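Local structure of aromatic amino acid beta-eliminating lyase/threonine aldolase (3LWS) at residues V66-V77 against A226-G235. The protein belongs to the beta-eliminating lyase family of pyridoxal phosphate-dependent enzymes and carries its cofactor covalently bound. Residues are numbered along the deposited sequence; the frame is centred on the assembly and turned at random.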
# COMPACT_ATOMS: atom_id res chain seq x y z
N VAL A 66 -0.14 12.55 7.85
CA VAL A 66 -0.84 11.29 7.55
C VAL A 66 0.15 10.39 6.81
O VAL A 66 0.77 10.80 5.80
CB VAL A 66 -2.09 11.52 6.65
CG1 VAL A 66 -2.92 10.20 6.45
CG2 VAL A 66 -2.99 12.62 7.21
N PHE A 67 0.31 9.17 7.32
CA PHE A 67 1.18 8.21 6.68
C PHE A 67 0.45 7.57 5.50
O PHE A 67 -0.60 7.00 5.68
CB PHE A 67 1.63 7.09 7.64
CG PHE A 67 2.75 6.24 7.07
CD1 PHE A 67 4.07 6.63 7.22
CD2 PHE A 67 2.48 5.08 6.38
CE1 PHE A 67 5.11 5.87 6.67
CE2 PHE A 67 3.50 4.31 5.85
CZ PHE A 67 4.82 4.70 6.00
N PHE A 68 1.04 7.65 4.31
CA PHE A 68 0.49 7.00 3.12
C PHE A 68 1.44 5.91 2.60
O PHE A 68 2.65 6.02 2.76
CB PHE A 68 0.29 8.03 2.01
CG PHE A 68 -1.00 8.79 2.10
CD1 PHE A 68 -1.12 9.90 2.93
CD2 PHE A 68 -2.06 8.46 1.29
CE1 PHE A 68 -2.36 10.64 2.99
CE2 PHE A 68 -3.28 9.21 1.32
CZ PHE A 68 -3.42 10.29 2.18
N PRO A 69 0.90 4.85 1.97
CA PRO A 69 1.73 3.84 1.29
C PRO A 69 2.59 4.38 0.15
O PRO A 69 3.69 3.85 -0.10
CB PRO A 69 0.70 2.86 0.72
CG PRO A 69 -0.60 3.49 0.87
CD PRO A 69 -0.52 4.46 1.98
N SER A 70 2.10 5.42 -0.53
CA SER A 70 2.85 6.05 -1.62
C SER A 70 2.66 7.56 -1.72
O SER A 70 1.64 8.12 -1.34
CB SER A 70 2.43 5.40 -2.93
OG SER A 70 1.07 5.67 -3.25
N GLY A 71 3.69 8.20 -2.26
CA GLY A 71 3.58 9.58 -2.66
C GLY A 71 2.62 9.78 -3.82
O GLY A 71 2.05 10.87 -3.99
N THR A 72 2.48 8.76 -4.66
CA THR A 72 1.57 8.85 -5.79
C THR A 72 0.16 9.11 -5.28
O THR A 72 -0.48 10.08 -5.70
CB THR A 72 1.67 7.61 -6.71
OG1 THR A 72 2.91 7.70 -7.42
CG2 THR A 72 0.48 7.54 -7.72
N MSE A 73 -0.27 8.27 -4.34
CA MSE A 73 -1.57 8.41 -3.67
C MSE A 73 -1.63 9.70 -2.87
O MSE A 73 -2.58 10.47 -2.99
CB MSE A 73 -1.82 7.23 -2.75
CG MSE A 73 -3.21 7.19 -2.17
SE MSE A 73 -3.48 5.77 -0.88
CE MSE A 73 -3.16 4.13 -2.00
N ALA A 74 -0.62 9.92 -2.04
CA ALA A 74 -0.52 11.10 -1.20
C ALA A 74 -0.74 12.44 -1.97
O ALA A 74 -1.53 13.30 -1.55
CB ALA A 74 0.81 11.10 -0.44
N GLN A 75 -0.09 12.61 -3.11
CA GLN A 75 -0.15 13.94 -3.78
C GLN A 75 -1.42 14.16 -4.60
O GLN A 75 -1.91 15.28 -4.68
CB GLN A 75 1.09 14.18 -4.62
CG GLN A 75 2.30 14.23 -3.80
CD GLN A 75 3.42 14.87 -4.46
OE1 GLN A 75 3.84 15.98 -4.03
NE2 GLN A 75 3.97 14.23 -5.51
N GLN A 76 -1.94 13.08 -5.18
CA GLN A 76 -3.26 13.08 -5.80
C GLN A 76 -4.31 13.49 -4.79
O GLN A 76 -5.13 14.38 -5.06
CB GLN A 76 -3.61 11.72 -6.37
CG GLN A 76 -2.99 11.48 -7.73
CD GLN A 76 -3.20 10.08 -8.23
OE1 GLN A 76 -4.24 9.47 -7.99
NE2 GLN A 76 -2.22 9.55 -8.96
N VAL A 77 -4.24 12.87 -3.62
CA VAL A 77 -5.18 13.25 -2.56
C VAL A 77 -5.05 14.72 -2.15
O VAL A 77 -6.06 15.41 -1.96
CB VAL A 77 -5.03 12.36 -1.34
CG1 VAL A 77 -5.84 13.00 -0.13
CG2 VAL A 77 -5.50 10.98 -1.66
N ALA A 226 -7.85 13.90 4.17
CA ALA A 226 -6.83 13.06 3.56
C ALA A 226 -6.96 11.59 4.03
O ALA A 226 -6.76 10.67 3.25
CB ALA A 226 -5.41 13.63 3.87
N ARG A 227 -7.32 11.40 5.31
CA ARG A 227 -7.56 10.09 5.88
C ARG A 227 -8.79 9.43 5.28
O ARG A 227 -8.79 8.23 5.12
CB ARG A 227 -7.66 10.12 7.41
CG ARG A 227 -6.29 10.33 8.07
CD ARG A 227 -6.35 10.11 9.57
NE ARG A 227 -5.07 10.49 10.14
CZ ARG A 227 -4.75 11.70 10.57
NH1 ARG A 227 -5.65 12.67 10.62
NH2 ARG A 227 -3.52 11.91 11.03
N ILE A 228 -9.81 10.20 4.91
CA ILE A 228 -10.97 9.60 4.26
C ILE A 228 -10.67 9.16 2.81
O ILE A 228 -11.04 8.05 2.40
CB ILE A 228 -12.21 10.48 4.37
CG1 ILE A 228 -12.77 10.44 5.79
CG2 ILE A 228 -13.29 10.02 3.42
CD1 ILE A 228 -13.15 11.75 6.28
N TRP A 229 -9.96 9.99 2.07
CA TRP A 229 -9.48 9.62 0.74
C TRP A 229 -8.52 8.46 0.86
O TRP A 229 -8.58 7.56 0.02
CB TRP A 229 -8.82 10.79 0.02
CG TRP A 229 -9.79 11.83 -0.52
CD1 TRP A 229 -9.98 13.10 -0.05
CD2 TRP A 229 -10.71 11.67 -1.61
NE1 TRP A 229 -10.92 13.75 -0.82
CE2 TRP A 229 -11.39 12.89 -1.77
CE3 TRP A 229 -11.00 10.61 -2.48
CZ2 TRP A 229 -12.38 13.07 -2.75
CZ3 TRP A 229 -11.96 10.79 -3.46
CH2 TRP A 229 -12.63 12.02 -3.59
N LYS A 230 -7.66 8.44 1.88
CA LYS A 230 -6.77 7.25 2.05
C LYS A 230 -7.56 5.91 2.11
O LYS A 230 -7.17 4.89 1.50
CB LYS A 230 -5.87 7.39 3.28
CG LYS A 230 -4.85 6.22 3.36
CD LYS A 230 -3.73 6.43 4.37
CE LYS A 230 -4.21 6.38 5.81
NZ LYS A 230 -3.08 6.43 6.77
N ARG A 231 -8.65 5.89 2.86
CA ARG A 231 -9.52 4.72 2.85
C ARG A 231 -10.20 4.47 1.47
O ARG A 231 -10.35 3.34 1.06
CB ARG A 231 -10.60 4.86 3.91
CG ARG A 231 -11.55 3.68 3.98
CD ARG A 231 -11.48 2.94 5.29
NE ARG A 231 -11.97 1.60 5.02
CZ ARG A 231 -11.24 0.49 5.01
NH1 ARG A 231 -9.95 0.47 5.37
NH2 ARG A 231 -11.84 -0.64 4.69
N ARG A 232 -10.67 5.54 0.81
CA ARG A 232 -11.34 5.40 -0.49
C ARG A 232 -10.40 4.81 -1.50
O ARG A 232 -10.80 4.01 -2.31
CB ARG A 232 -11.86 6.73 -1.01
CG ARG A 232 -13.08 7.27 -0.27
CD ARG A 232 -13.47 8.65 -0.78
NE ARG A 232 -14.58 9.21 -0.00
CZ ARG A 232 -14.87 10.52 0.08
NH1 ARG A 232 -14.17 11.41 -0.58
NH2 ARG A 232 -15.87 10.92 0.84
N TYR A 233 -9.15 5.23 -1.45
CA TYR A 233 -8.10 4.67 -2.33
C TYR A 233 -7.66 3.25 -2.02
O TYR A 233 -6.94 2.65 -2.79
CB TYR A 233 -6.85 5.57 -2.25
CG TYR A 233 -6.73 6.66 -3.30
CD1 TYR A 233 -7.35 7.89 -3.14
CD2 TYR A 233 -5.91 6.48 -4.42
CE1 TYR A 233 -7.19 8.92 -4.10
CE2 TYR A 233 -5.75 7.51 -5.37
CZ TYR A 233 -6.40 8.71 -5.18
OH TYR A 233 -6.27 9.73 -6.11
N GLY A 234 -8.04 2.69 -0.88
CA GLY A 234 -7.54 1.36 -0.54
C GLY A 234 -6.14 1.38 -0.01
O GLY A 234 -5.43 0.37 -0.13
N GLY A 235 -5.72 2.52 0.53
CA GLY A 235 -4.41 2.71 1.18
C GLY A 235 -4.43 2.66 2.70
O GLY A 235 -3.39 2.81 3.36
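Lys-230 and Phe-68 illustrate how a lysine can serve two surroundings at once, its methylenes lying on an aromatic ring while its ammonium seeks a backbone oxygen. CD of Lys-230 stands over one face of the ring, 4.1 Å from the Phe-68 centroid, a CH-pi contact; CA of Ala-74 backs the opposite face. A bend at chi3 (69°) of the lysine turns the end of the chain toward strand 66-68, where NZ donates to Phe-67 O at 2.8 Å, in the carbonyl plane with a C=O...N angle of 159°. CG1 of Val-66 flanks that ammonium, while Val-66 CG2 sits over the centre of the Arg-227 guanidinium, 3.9 Å from CZ. Salt bridges to Glu-53 and Asp-64 hold the arginine there.

Tyr-233 faces helix 71-77. CG of Met-73, a selenomethionine, lies over the tyrosine ring, 3.6 Å from CD2, and SE approaches obliquely as a Met-aromatic contact. Tyr-233 OH donates to Gln-76 OE1 at 2.8 Å, on a lone pair in the carbonyl plane, and also bonds His-111, so two partners grip this buried hydroxyl. Val-77 packs CG2 3.6 Å from Tyr-233 CE1 and CG1 against Trp-229 CB. Beyond Tyr-233, Gly-234 closes a Schellman motif that brings Gly-235 against the end of Met-73, its CA 3.7 Å from CE of the selenomethionine.

Ser-70 N-caps helix 71-77 through Met-73 N; Gly-71 and Thr-72 bind the phosphate of the modified lysine. The contact lies next to this phosphate-binding turn and the dimer interface, Ser-70 itself reaching Gly-234 O of the second subunit. Helix 220-232 packs beside strand 64-68, the outermost of the mixed sheet within this chain, and beside helix 71-86, which follows that strand; the axes of strand 66-68 and helix 226-232 run 21° apart.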